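Local coordinates for ABC transporter substrate-binding protein (Rhizobium radiobacter, PDB 6TFX) that binds the plant-tumour opine mannopinic acid as the solute-binding protein that serves an ABC import system of the bacterium, at residues V32-G37 with P484-Q489; E53-E58 with Y189-P194; N251-N256 with I455-N460; V292-P297 with P305-L310. All coordinates share one frame; numbering follows the deposited sequence.

Overall arrangement
Contacts 1 and 2 lie together on one side of the chain's centre, their centres about 11 Å apart; contacts 3 and 4 pair on the other side, about 10 Å apart. Contact 1 joins helix 26-35 to a late loop, so the other three fall within the span it encloses; contact 2 closes before contact 3 opens, and both segments of contact 4 come, in sequence, between the two strands of contact 3. E488 touches Y189 and R191, linking contacts 1 and 2. One pair thus ties early segments to later loops, while the other puts a strand pair at the opine and packs a loop against strand 454-467.

Contact 1: residues V32-G37 with P484-Q489; sequences VSYIYG and PLITEQ
Y34, in the last turn of helix 26-35, meets P484 and I486 of the long loop before strand 491-492. Y34 CG, anti to the carbonyl carbon (chi1 -62°), starts the ring toward this loop. The polar part begins with the phenol: Y34 OH donates to P484 O at 2.8 Å, from above the carbonyl plane, 46° out of it. Two waters extend this link. One donates to S33 OG and P484 O, so this carbonyl accepts twice; the other donates to S33 O and I486 O, 2.8 Å from each. S33 OG is also hydrogen-bonded to T30 O.

Apolar contacts use the same ring. I486 CB sits over its centre, 4.1 Å from the centroid, in a CH-pi contact, while I486 CD1 reaches Y34 CE2 at 3.6 Å. L485 CD1 touches S33 O at 3.7 Å. M8 of strand 5-10 and F170 of strand 170-176 also pack on I486, seating the helix end and loop against the mixed sheet.

With the ring covered by I486 on one face and its hydroxyl tied to a main-chain carbonyl, Y34 is restrained in both position and rotation, and the carbonyls facing the helix end are satisfied by phenol and water.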
loop_
_atom_site.group_PDB
_atom_site.type_symbol
_atom_site.label_atom_id
_atom_site.label_comp_id
_atom_site.label_asym_id
_atom_site.label_seq_id
_atom_site.Cartn_x
_atom_site.Cartn_y
_atom_site.Cartn_z
ATOM N N VAL A 32 -7.735 -4.948 -7.678
ATOM C CA VAL A 32 -6.872 -6.100 -7.951
ATOM C C VAL A 32 -7.146 -7.248 -6.958
ATOM O O VAL A 32 -7.189 -8.414 -7.363
ATOM C CB VAL A 32 -5.404 -5.603 -7.947
ATOM C CG1 VAL A 32 -4.403 -6.710 -7.669
ATOM C CG2 VAL A 32 -5.103 -4.899 -9.272
ATOM N N SER A 33 -7.372 -6.907 -5.665
ATOM C CA SER A 33 -7.632 -7.932 -4.647
ATOM C C SER A 33 -8.960 -8.668 -4.854
ATOM O O SER A 33 -9.183 -9.713 -4.231
ATOM C CB SER A 33 -7.581 -7.341 -3.241
ATOM O OG SER A 33 -8.776 -6.641 -2.932
ATOM N N TYR A 34 -9.851 -8.115 -5.696
ATOM C CA TYR A 34 -11.147 -8.788 -5.957
ATOM C C TYR A 34 -11.062 -9.650 -7.229
ATOM O O TYR A 34 -11.848 -10.583 -7.394
ATOM C CB TYR A 34 -12.253 -7.745 -6.186
ATOM C CG TYR A 34 -12.548 -6.816 -5.013
ATOM C CD1 TYR A 34 -11.919 -6.985 -3.781
ATOM C CD2 TYR A 34 -13.353 -5.694 -5.177
ATOM C CE1 TYR A 34 -12.140 -6.103 -2.723
ATOM C CE2 TYR A 34 -13.599 -4.817 -4.124
ATOM C CZ TYR A 34 -13.000 -5.028 -2.893
ATOM O OH TYR A 34 -13.230 -4.109 -1.884
ATOM N N ILE A 35 -10.159 -9.284 -8.150
ATOM C CA ILE A 35 -10.035 -9.924 -9.466
ATOM C C ILE A 35 -9.072 -11.074 -9.501
ATOM O O ILE A 35 -9.286 -12.007 -10.278
ATOM C CB ILE A 35 -9.591 -8.836 -10.502
ATOM C CG1 ILE A 35 -10.605 -7.660 -10.562
ATOM C CG2 ILE A 35 -9.300 -9.414 -11.912
ATOM C CD1 ILE A 35 -9.979 -6.336 -11.152
ATOM N N TYR A 36 -7.929 -10.944 -8.776
ATOM C CA TYR A 36 -6.866 -11.926 -8.865
ATOM C C TYR A 36 -6.674 -12.732 -7.589
ATOM O O TYR A 36 -7.106 -12.328 -6.487
ATOM C CB TYR A 36 -5.551 -11.190 -9.107
ATOM C CG TYR A 36 -5.504 -10.388 -10.382
ATOM C CD1 TYR A 36 -5.139 -10.983 -11.584
ATOM C CD2 TYR A 36 -5.784 -9.023 -10.384
ATOM C CE1 TYR A 36 -5.077 -10.247 -12.766
ATOM C CE2 TYR A 36 -5.727 -8.276 -11.559
ATOM C CZ TYR A 36 -5.346 -8.888 -12.745
ATOM O OH TYR A 36 -5.225 -8.150 -13.898
ATOM N N GLY A 37 -5.922 -13.810 -7.755
ATOM C CA GLY A 37 -5.424 -14.650 -6.667
ATOM C C GLY A 37 -3.930 -14.881 -6.841
ATOM O O GLY A 37 -3.307 -14.337 -7.768
ATOM N N PRO A 484 -11.642 -2.994 2.473
ATOM C CA PRO A 484 -12.414 -4.247 2.564
ATOM C C PRO A 484 -12.052 -5.255 1.476
ATOM O O PRO A 484 -11.737 -4.891 0.342
ATOM C CB PRO A 484 -13.859 -3.785 2.369
ATOM C CG PRO A 484 -13.870 -2.345 2.795
ATOM C CD PRO A 484 -12.527 -1.821 2.352
ATOM N N LEU A 485 -12.137 -6.535 1.840
ATOM C CA LEU A 485 -11.912 -7.628 0.913
ATOM C C LEU A 485 -13.282 -8.249 0.657
ATOM O O LEU A 485 -13.919 -8.775 1.583
ATOM C CB LEU A 485 -10.947 -8.686 1.495
ATOM C CG LEU A 485 -10.644 -9.873 0.579
ATOM C CD1 LEU A 485 -9.758 -9.456 -0.605
ATOM C CD2 LEU A 485 -10.001 -11.004 1.356
ATOM N N ILE A 486 -13.730 -8.171 -0.599
ATOM C CA ILE A 486 -14.992 -8.778 -1.021
ATOM C C ILE A 486 -14.609 -10.112 -1.664
ATOM O O ILE A 486 -13.717 -10.173 -2.514
ATOM C CB ILE A 486 -15.807 -7.854 -1.963
ATOM C CG1 ILE A 486 -16.102 -6.516 -1.230
ATOM C CG2 ILE A 486 -17.103 -8.546 -2.398
ATOM C CD1 ILE A 486 -16.557 -5.455 -2.121
ATOM N N THR A 487 -15.238 -11.190 -1.187
ATOM C CA THR A 487 -14.920 -12.532 -1.657
ATOM C C THR A 487 -16.199 -13.251 -2.073
ATOM O O THR A 487 -17.297 -12.664 -2.069
ATOM C CB THR A 487 -14.224 -13.368 -0.545
ATOM O OG1 THR A 487 -15.190 -13.714 0.436
ATOM C CG2 THR A 487 -13.011 -12.659 0.103
ATOM N N GLU A 488 -16.069 -14.553 -2.373
ATOM C CA GLU A 488 -17.235 -15.390 -2.697
ATOM C C GLU A 488 -18.133 -15.573 -1.437
ATOM O O GLU A 488 -19.264 -16.044 -1.551
ATOM C CB GLU A 488 -16.781 -16.758 -3.268
ATOM C CG GLU A 488 -16.259 -17.776 -2.252
ATOM C CD GLU A 488 -14.870 -17.543 -1.690
ATOM O OE1 GLU A 488 -14.225 -16.532 -2.051
ATOM O OE2 GLU A 488 -14.416 -18.392 -0.895
ATOM N N GLN A 489 -17.607 -15.244 -0.240
ATOM C CA GLN A 489 -18.339 -15.417 1.028
ATOM C C GLN A 489 -19.210 -14.194 1.382
ATOM O O GLN A 489 -20.095 -14.300 2.219
ATOM C CB GLN A 489 -17.356 -15.656 2.194
ATOM C CG GLN A 489 -16.278 -16.722 1.984
ATOM C CD GLN A 489 -15.017 -16.379 2.778
ATOM O OE1 GLN A 489 -14.855 -16.815 3.923
ATOM N NE2 GLN A 489 -14.092 -15.576 2.206
HETATM O O HOH W 1 -11.321 -11.257 -3.370
HETATM O O HOH W 2 -8.748 -5.694 -0.212
#

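Contact 2: residues E53-E58 with Y189-P194; sequences EADLAE and YFRGKP
R191 reaches from a type I beta turn, Y189 to G192, to A54 and D55 where strand 53-54 ends. Its NH2 makes the tight part, donating to A54 O at 3.1 Å, in the carbonyl plane on a lone pair, and to D55 OD1 at 2.9 Å, completing a salt bridge that meets the anti side of the carboxylate, 30° out of its plane. Both acceptors lie close to the guanidinium plane, and NE bonds back to Y189 OH. F190 turns its ring edge to the carboxylate, CZ 3.5 Å from D55 OD1, while R191 CG lies over one face of the ring. D55 CG stands anti to the backbone N (chi1 -160°), carrying the carboxylate toward the turn; OD2 accepts from A38 N.

The looser side is bridged by water. One water accepts from R191 NH1 and donates to A54 O, with a weak third link to E53 OE2, itself in a salt bridge with R41. R41 NE lies close to R191 NH2, like charges that E53 and D55 probably help to offset. A second water bridges the turn to the strand end, 2.8 Å from D55 OD1 and 2.6 Å from Y189 OH.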
loop_
_atom_site.group_PDB
_atom_site.type_symbol
_atom_site.label_atom_id
_atom_site.label_comp_id
_atom_site.label_asym_id
_atom_site.label_seq_id
_atom_site.Cartn_x
_atom_site.Cartn_y
_atom_site.Cartn_z
ATOM N N GLU A 53 -2.258 -18.992 3.795
ATOM C CA GLU A 53 -2.849 -20.308 3.539
ATOM C C GLU A 53 -2.859 -20.605 2.025
ATOM O O GLU A 53 -2.617 -19.711 1.214
ATOM C CB GLU A 53 -4.291 -20.348 4.089
ATOM C CG GLU A 53 -5.197 -19.231 3.586
ATOM C CD GLU A 53 -6.642 -19.225 4.066
ATOM O OE1 GLU A 53 -6.887 -19.318 5.293
ATOM O OE2 GLU A 53 -7.538 -19.100 3.202
ATOM N N ALA A 54 -3.208 -21.841 1.647
ATOM C CA ALA A 54 -3.253 -22.228 0.226
ATOM C C ALA A 54 -4.229 -21.355 -0.613
ATOM O O ALA A 54 -5.302 -20.976 -0.130
ATOM C CB ALA A 54 -3.684 -23.679 0.113
ATOM N N ASP A 55 -3.882 -21.097 -1.887
ATOM C CA ASP A 55 -4.776 -20.375 -2.827
ATOM C C ASP A 55 -4.681 -21.202 -4.133
ATOM O O ASP A 55 -5.168 -22.336 -4.146
ATOM C CB ASP A 55 -4.366 -18.898 -3.021
ATOM C CG ASP A 55 -5.458 -17.970 -3.562
ATOM O OD1 ASP A 55 -6.649 -18.371 -3.539
ATOM O OD2 ASP A 55 -5.120 -16.826 -4.003
ATOM N N LEU A 56 -3.954 -20.727 -5.169
ATOM C CA LEU A 56 -3.792 -21.553 -6.386
ATOM C C LEU A 56 -3.005 -22.836 -6.067
ATOM O O LEU A 56 -3.306 -23.900 -6.624
ATOM C CB LEU A 56 -3.072 -20.752 -7.467
ATOM C CG LEU A 56 -2.611 -21.525 -8.697
ATOM C CD1 LEU A 56 -3.814 -22.093 -9.517
ATOM C CD2 LEU A 56 -1.771 -20.622 -9.565
ATOM N N ALA A 57 -1.972 -22.724 -5.193
ATOM C CA ALA A 57 -1.189 -23.901 -4.769
ATOM C C ALA A 57 -1.977 -24.666 -3.713
ATOM O O ALA A 57 -2.362 -24.073 -2.707
ATOM C CB ALA A 57 0.143 -23.477 -4.179
ATOM N N GLU A 58 -2.200 -25.965 -3.914
ATOM C CA GLU A 58 -2.915 -26.731 -2.886
ATOM C C GLU A 58 -1.936 -27.179 -1.777
ATOM O O GLU A 58 -2.354 -27.409 -0.643
ATOM C CB GLU A 58 -3.666 -27.930 -3.489
ATOM C CG GLU A 58 -2.787 -28.901 -4.255
ATOM C CD GLU A 58 -3.522 -30.061 -4.900
ATOM O OE1 GLU A 58 -4.773 -30.090 -4.840
ATOM O OE2 GLU A 58 -2.843 -30.941 -5.476
ATOM N N TYR A 189 -15.484 -19.626 -10.148
ATOM C CA TYR A 189 -14.479 -19.453 -9.093
ATOM C C TYR A 189 -14.279 -20.780 -8.360
ATOM O O TYR A 189 -15.256 -21.436 -8.005
ATOM C CB TYR A 189 -14.860 -18.317 -8.136
ATOM C CG TYR A 189 -13.777 -18.064 -7.114
ATOM C CD1 TYR A 189 -12.476 -17.743 -7.508
ATOM C CD2 TYR A 189 -14.042 -18.160 -5.751
ATOM C CE1 TYR A 189 -11.470 -17.510 -6.572
ATOM C CE2 TYR A 189 -13.037 -17.946 -4.807
ATOM C CZ TYR A 189 -11.757 -17.613 -5.223
ATOM O OH TYR A 189 -10.773 -17.444 -4.287
ATOM N N PHE A 190 -13.020 -21.213 -8.208
ATOM C CA PHE A 190 -12.709 -22.533 -7.680
ATOM C C PHE A 190 -13.235 -22.831 -6.258
ATOM O O PHE A 190 -13.416 -24.004 -5.933
ATOM C CB PHE A 190 -11.221 -22.829 -7.781
ATOM C CG PHE A 190 -10.329 -22.110 -6.806
ATOM C CD1 PHE A 190 -9.813 -20.858 -7.107
ATOM C CD2 PHE A 190 -9.933 -22.720 -5.623
ATOM C CE1 PHE A 190 -8.935 -20.215 -6.226
ATOM C CE2 PHE A 190 -9.058 -22.071 -4.742
ATOM C CZ PHE A 190 -8.570 -20.829 -5.050
ATOM N N ARG A 191 -13.497 -21.797 -5.425
ATOM C CA ARG A 191 -13.997 -22.038 -4.052
ATOM C C ARG A 191 -15.513 -22.053 -4.025
ATOM O O ARG A 191 -16.102 -22.289 -2.970
ATOM C CB ARG A 191 -13.482 -20.980 -3.066
ATOM C CG ARG A 191 -11.970 -20.888 -2.976
ATOM C CD ARG A 191 -11.542 -19.858 -1.936
ATOM N NE ARG A 191 -10.104 -19.585 -1.999
ATOM C CZ ARG A 191 -9.183 -20.252 -1.310
ATOM N NH1 ARG A 191 -9.542 -21.220 -0.466
ATOM N NH2 ARG A 191 -7.902 -19.946 -1.441
ATOM N N GLY A 192 -16.126 -21.796 -5.176
ATOM C CA GLY A 192 -17.576 -21.746 -5.316
ATOM C C GLY A 192 -18.016 -20.409 -5.869
ATOM O O GLY A 192 -17.330 -19.389 -5.697
ATOM N N LYS A 193 -19.160 -20.404 -6.538
ATOM C CA LYS A 193 -19.690 -19.183 -7.135
ATOM C C LYS A 193 -20.013 -18.135 -6.032
ATOM O O LYS A 193 -20.687 -18.463 -5.045
ATOM C CB LYS A 193 -20.968 -19.502 -7.943
ATOM C CG LYS A 193 -21.512 -18.307 -8.723
ATOM C CD LYS A 193 -22.837 -18.615 -9.411
ATOM C CE LYS A 193 -23.208 -17.510 -10.372
ATOM N NZ LYS A 193 -24.414 -17.848 -11.170
ATOM N N PRO A 194 -19.562 -16.875 -6.185
ATOM C CA PRO A 194 -19.888 -15.865 -5.174
ATOM C C PRO A 194 -21.377 -15.711 -4.900
ATOM O O PRO A 194 -22.221 -15.915 -5.785
ATOM C CB PRO A 194 -19.297 -14.577 -5.760
ATOM C CG PRO A 194 -18.129 -15.065 -6.563
ATOM C CD PRO A 194 -18.641 -16.316 -7.207
HETATM O O HOH W 3 -7.320 -21.805 1.475
HETATM O O HOH W 4 -8.395 -16.924 -5.232
#

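Contact 3: residues N251-N256 with I455-N460; sequences NLLHIN and IPLTEN. With N72 ((2~{R})-2-[[(3~{R},4~{R},5~{S})-3,4,5,6-tetrakis(oxidanyl)-2-oxidanylidene-hexyl]amino]pentanedioic acid), chain C.
N251 N donates to T458 O at 2.9 Å, nearly straight at 167°, while N251 O accepts from L457 N at the same distance. One residue of strand 240-255 thus faces two successive residues of strand 454-467, a beta bulge in an antiparallel pair. Further along, the ladder is regular: L253 and I455 form a hydrogen-bonded pair, N to O both ways, and L252 faces P456 in a non-hydrogen-bonded pair, its CA 3.3 Å from I455 O. The strand segments run 160° apart in direction, their axes 4.6 Å from each other.

The bulge lies at the opine pocket of this periplasmic binding protein. N460 OD1 accepts from hydroxyl OAM of the bound mannopinic acid at 3.1 Å, and N251 lines the pocket beside it. Y384, E249, H367, H371, R388 and R284 supply further hydrogen bonds to the ligand.

The side chains that meet across the rest of the pair are apolar. L252 CD2 lies 4.0 Å from P456 CB on one face; on the other, L253 and L457 cross at about a right angle and both pack on I349 of helix 340-353, while helix 265-272 covers I255 and I455. These two isoleucines cross obliquely and meet through their delta methyls, I255 CD1 to I455 CD1 at 3.7 Å.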
loop_
_atom_site.group_PDB
_atom_site.type_symbol
_atom_site.label_atom_id
_atom_site.label_comp_id
_atom_site.label_asym_id
_atom_site.label_seq_id
_atom_site.Cartn_x
_atom_site.Cartn_y
_atom_site.Cartn_z
ATOM N N ASN A 251 2.274 8.037 7.310
ATOM C CA ASN A 251 2.464 9.219 6.483
ATOM C C ASN A 251 3.773 9.869 6.888
ATOM O O ASN A 251 4.010 10.052 8.088
ATOM C CB ASN A 251 1.330 10.218 6.743
ATOM C CG ASN A 251 -0.022 9.569 6.582
ATOM O OD1 ASN A 251 -0.780 9.381 7.563
ATOM N ND2 ASN A 251 -0.322 9.167 5.364
ATOM N N LEU A 252 4.614 10.199 5.914
ATOM C CA LEU A 252 5.871 10.887 6.210
ATOM C C LEU A 252 6.045 12.011 5.222
ATOM O O LEU A 252 5.539 11.902 4.092
ATOM C CB LEU A 252 7.073 9.966 6.000
ATOM C CG LEU A 252 7.198 8.788 6.968
ATOM C CD1 LEU A 252 7.032 7.456 6.222
ATOM C CD2 LEU A 252 8.548 8.824 7.656
ATOM N N LEU A 253 6.841 13.026 5.597
ATOM C CA LEU A 253 7.307 14.049 4.649
ATOM C C LEU A 253 8.690 13.553 4.250
ATOM O O LEU A 253 9.619 13.581 5.080
ATOM C CB LEU A 253 7.466 15.416 5.358
ATOM C CG LEU A 253 6.177 16.069 5.783
ATOM C CD1 LEU A 253 6.463 17.227 6.756
ATOM C CD2 LEU A 253 5.426 16.584 4.552
ATOM N N HIS A 254 8.836 13.058 2.993
ATOM C CA HIS A 254 10.124 12.602 2.468
ATOM C C HIS A 254 10.754 13.829 1.837
ATOM O O HIS A 254 10.167 14.401 0.918
ATOM C CB HIS A 254 9.927 11.538 1.390
ATOM C CG HIS A 254 9.314 10.297 1.949
ATOM N ND1 HIS A 254 10.101 9.283 2.480
ATOM C CD2 HIS A 254 8.010 9.957 2.058
ATOM C CE1 HIS A 254 9.252 8.358 2.914
ATOM N NE2 HIS A 254 7.982 8.703 2.680
ATOM N N ILE A 255 11.917 14.241 2.334
ATOM C CA ILE A 255 12.553 15.488 1.847
ATOM C C ILE A 255 13.672 15.124 0.885
ATOM O O ILE A 255 14.571 14.378 1.281
ATOM C CB ILE A 255 13.131 16.308 3.043
ATOM C CG1 ILE A 255 12.020 16.693 4.077
ATOM C CG2 ILE A 255 13.891 17.555 2.536
ATOM C CD1 ILE A 255 12.699 17.153 5.468
ATOM N N ASN A 256 13.686 15.724 -0.314
ATOM C CA ASN A 256 14.774 15.439 -1.248
ATOM C C ASN A 256 16.000 16.171 -0.713
ATOM O O ASN A 256 16.119 17.394 -0.868
ATOM C CB ASN A 256 14.431 15.867 -2.682
ATOM C CG ASN A 256 15.502 15.478 -3.656
ATOM O OD1 ASN A 256 16.670 15.324 -3.298
ATOM N ND2 ASN A 256 15.133 15.328 -4.909
ATOM N N ILE A 455 10.399 12.910 7.782
ATOM C CA ILE A 455 9.807 13.313 9.061
ATOM C C ILE A 455 8.518 12.534 9.202
ATOM O O ILE A 455 7.599 12.689 8.397
ATOM C CB ILE A 455 9.538 14.839 9.103
ATOM C CG1 ILE A 455 10.822 15.653 8.825
ATOM C CG2 ILE A 455 8.905 15.191 10.468
ATOM C CD1 ILE A 455 10.498 17.087 8.386
ATOM N N PRO A 456 8.420 11.684 10.227
ATOM C CA PRO A 456 7.194 10.894 10.378
ATOM C C PRO A 456 6.063 11.731 10.914
ATOM O O PRO A 456 6.264 12.655 11.726
ATOM C CB PRO A 456 7.568 9.827 11.407
ATOM C CG PRO A 456 8.701 10.403 12.166
ATOM C CD PRO A 456 9.434 11.357 11.252
ATOM N N LEU A 457 4.866 11.404 10.454
ATOM C CA LEU A 457 3.692 12.099 10.946
ATOM C C LEU A 457 2.894 11.055 11.695
ATOM O O LEU A 457 3.423 10.445 12.619
ATOM C CB LEU A 457 2.924 12.751 9.780
ATOM C CG LEU A 457 3.796 13.647 8.877
ATOM C CD1 LEU A 457 3.029 14.141 7.742
ATOM C CD2 LEU A 457 4.389 14.781 9.659
ATOM N N THR A 458 1.655 10.837 11.306
ATOM C CA THR A 458 0.815 9.835 11.952
ATOM C C THR A 458 0.708 8.612 11.034
ATOM O O THR A 458 0.969 8.715 9.827
ATOM C CB THR A 458 -0.602 10.415 12.113
ATOM O OG1 THR A 458 -1.015 10.961 10.841
ATOM C CG2 THR A 458 -0.676 11.466 13.213
ATOM N N GLU A 459 0.246 7.473 11.596
ATOM C CA GLU A 459 -0.143 6.315 10.805
ATOM C C GLU A 459 -1.654 6.211 11.042
ATOM O O GLU A 459 -2.125 6.557 12.145
ATOM C CB GLU A 459 0.602 5.016 11.181
ATOM C CG GLU A 459 0.371 4.531 12.599
ATOM C CD GLU A 459 1.252 3.369 13.022
ATOM O OE1 GLU A 459 2.109 2.934 12.220
ATOM O OE2 GLU A 459 1.113 2.926 14.185
ATOM N N ASN A 460 -2.417 5.802 10.018
ATOM C CA ASN A 460 -3.863 5.693 10.197
ATOM C C ASN A 460 -4.395 4.334 9.699
ATOM O O ASN A 460 -4.023 3.859 8.619
ATOM C CB ASN A 460 -4.607 6.803 9.422
ATOM C CG ASN A 460 -3.939 7.209 8.121
ATOM O OD1 ASN A 460 -3.878 6.450 7.121
ATOM N ND2 ASN A 460 -3.374 8.379 8.141
HETATM O OAB N72 C . -4.634 10.950 5.841
HETATM C CAF N72 C . -3.592 10.156 5.240
HETATM C CAG N72 C . -3.917 9.481 3.865
HETATM O OAC N72 C . -5.277 9.454 3.572
HETATM C CAH N72 C . -3.078 8.218 3.658
HETATM O OAM N72 C . -2.408 7.611 4.695
HETATM C CAI N72 C . -3.367 6.872 3.024
HETATM O OAD N72 C . -4.725 6.524 3.188
HETATM C CAJ N72 C . -2.761 6.747 1.647
HETATM O OAE N72 C . -1.764 7.462 1.372
HETATM C CAK N72 C . -3.403 5.802 0.592
HETATM N N N72 C . -2.551 4.669 0.320
HETATM C CA N72 C . -1.959 4.460 -0.947
HETATM C C N72 C . -1.975 5.585 -1.944
HETATM O O N72 C . -1.141 6.538 -2.213
HETATM C CB N72 C . -0.621 3.734 -0.778
HETATM C CG N72 C . 0.445 3.854 -1.868
HETATM C CD N72 C . 1.370 2.637 -1.948
HETATM O OE1 N72 C . 0.972 1.470 -1.629
HETATM O OE2 N72 C . 2.541 2.807 -2.355
HETATM O OXT N72 C . -3.030 5.366 -2.569
#

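Contact 4: residues V292-P297 with P305-L310; sequences VPSVIP and PDAGVL
V292 and P293 open an irregular loop, running from strand 289-291 to helix 314-323, that doubles back so that P305, A307 and V309 lie against its own beginning. V292 makes little of the contact: its carbonyl O comes 4.3 Å from V309 CG2, while its side chain packs on E459 of strand 454-467 and on F303. P293 carries the largest share. Its ring edge rests on the carbonyl of P305, CG 3.4 Å from P305 O, and its own carbonyl O lies against two methyls, A307 CB and V309 CG2. V309 CG2 stands anti to the carbonyl carbon, which directs that methyl into the backbone of P293 and S294.

S294 follows with OG anti to the backbone N (chi1 -167°), 3.4 Å from A307 CB; the hydroxyl's polar partner is Q445 OE1 in helix 434-450, a helix that V295 and A307 also pack against. Beyond S294 the segment turns from its partner: V295 O accepts from Y400 OH, and I296 and P297 lie on helix 392-400.

Across the contact methyls and ring carbons rest mostly on carbonyl oxygens and the S294 hydroxyl, and the polar link is made by water. G308, with a positive phi of 95°, takes the chain round between A307 and V309, and a water there donates to P293 O at 2.8 Å and accepts from V309 N at 2.9 Å.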
loop_
_atom_site.group_PDB
_atom_site.type_symbol
_atom_site.label_atom_id
_atom_site.label_comp_id
_atom_site.label_asym_id
_atom_site.label_seq_id
_atom_site.Cartn_x
_atom_site.Cartn_y
_atom_site.Cartn_z
ATOM N N VAL A 292 3.898 8.309 15.185
ATOM C CA VAL A 292 4.851 7.191 15.144
ATOM C C VAL A 292 6.259 7.690 15.445
ATOM O O VAL A 292 6.755 8.555 14.712
ATOM C CB VAL A 292 4.793 6.442 13.773
ATOM C CG1 VAL A 292 5.777 5.261 13.736
ATOM C CG2 VAL A 292 3.385 5.948 13.493
ATOM N N PRO A 293 6.939 7.109 16.461
ATOM C CA PRO A 293 8.285 7.592 16.799
ATOM C C PRO A 293 9.423 7.046 15.930
ATOM O O PRO A 293 10.564 6.961 16.413
ATOM C CB PRO A 293 8.442 7.178 18.262
ATOM C CG PRO A 293 7.680 5.863 18.341
ATOM C CD PRO A 293 6.467 6.090 17.432
ATOM N N SER A 294 9.159 6.724 14.653
ATOM C CA SER A 294 10.194 6.269 13.723
ATOM C C SER A 294 9.722 6.477 12.300
ATOM O O SER A 294 8.632 7.056 12.075
ATOM C CB SER A 294 10.606 4.815 13.978
ATOM O OG SER A 294 11.805 4.537 13.258
ATOM N N VAL A 295 10.515 6.006 11.331
ATOM C CA VAL A 295 10.270 6.235 9.921
ATOM C C VAL A 295 9.710 5.020 9.179
ATOM O O VAL A 295 9.663 5.017 7.946
ATOM C CB VAL A 295 11.550 6.782 9.242
ATOM C CG1 VAL A 295 11.872 8.191 9.750
ATOM C CG2 VAL A 295 12.738 5.828 9.459
ATOM N N ILE A 296 9.256 4.015 9.926
ATOM C CA ILE A 296 8.562 2.846 9.408
ATOM C C ILE A 296 7.327 2.620 10.288
ATOM O O ILE A 296 7.320 3.053 11.445
ATOM C CB ILE A 296 9.462 1.586 9.308
ATOM C CG1 ILE A 296 9.723 0.947 10.695
ATOM C CG2 ILE A 296 10.766 1.888 8.534
ATOM C CD1 ILE A 296 10.555 -0.337 10.585
ATOM N N PRO A 297 6.277 1.960 9.767
ATOM C CA PRO A 297 5.053 1.770 10.582
ATOM C C PRO A 297 5.323 0.975 11.865
ATOM O O PRO A 297 6.215 0.122 11.898
ATOM C CB PRO A 297 4.106 1.023 9.641
ATOM C CG PRO A 297 4.560 1.444 8.235
ATOM C CD PRO A 297 6.092 1.439 8.391
ATOM N N PRO A 305 11.057 2.005 18.672
ATOM C CA PRO A 305 10.211 2.994 19.373
ATOM C C PRO A 305 10.995 4.209 19.857
ATOM O O PRO A 305 10.384 5.169 20.330
ATOM C CB PRO A 305 9.642 2.219 20.578
ATOM C CG PRO A 305 10.125 0.791 20.453
ATOM C CD PRO A 305 11.260 0.774 19.466
ATOM N N ASP A 306 12.333 4.169 19.760
ATOM C CA ASP A 306 13.213 5.229 20.254
ATOM C C ASP A 306 14.203 5.679 19.176
ATOM O O ASP A 306 15.382 5.882 19.450
ATOM C CB ASP A 306 13.911 4.755 21.566
ATOM C CG ASP A 306 14.881 5.747 22.161
ATOM O OD1 ASP A 306 14.481 6.924 22.363
ATOM O OD2 ASP A 306 16.056 5.361 22.402
ATOM N N ALA A 307 13.693 5.915 17.936
ATOM C CA ALA A 307 14.535 6.303 16.797
ATOM C C ALA A 307 15.112 7.712 16.888
ATOM O O ALA A 307 16.028 8.011 16.142
ATOM C CB ALA A 307 13.779 6.134 15.485
ATOM N N GLY A 308 14.601 8.545 17.799
ATOM C CA GLY A 308 15.127 9.898 17.985
ATOM C C GLY A 308 14.386 10.991 17.236
ATOM O O GLY A 308 14.990 11.992 16.872
ATOM N N VAL A 309 13.080 10.814 16.990
ATOM C CA VAL A 309 12.279 11.822 16.276
ATOM C C VAL A 309 12.434 13.200 16.932
ATOM O O VAL A 309 12.390 13.309 18.159
ATOM C CB VAL A 309 10.805 11.374 16.117
ATOM C CG1 VAL A 309 9.907 12.509 15.608
ATOM C CG2 VAL A 309 10.733 10.177 15.172
ATOM N N LEU A 310 12.654 14.230 16.107
ATOM C CA LEU A 310 12.876 15.587 16.613
ATOM C C LEU A 310 11.617 16.163 17.264
ATOM O O LEU A 310 10.513 16.006 16.730
ATOM C CB LEU A 310 13.397 16.486 15.482
ATOM C CG LEU A 310 14.916 16.383 15.214
ATOM C CD1 LEU A 310 15.328 14.987 14.760
ATOM C CD2 LEU A 310 15.341 17.357 14.123
HETATM O O HOH W 5 11.604 8.687 18.302
#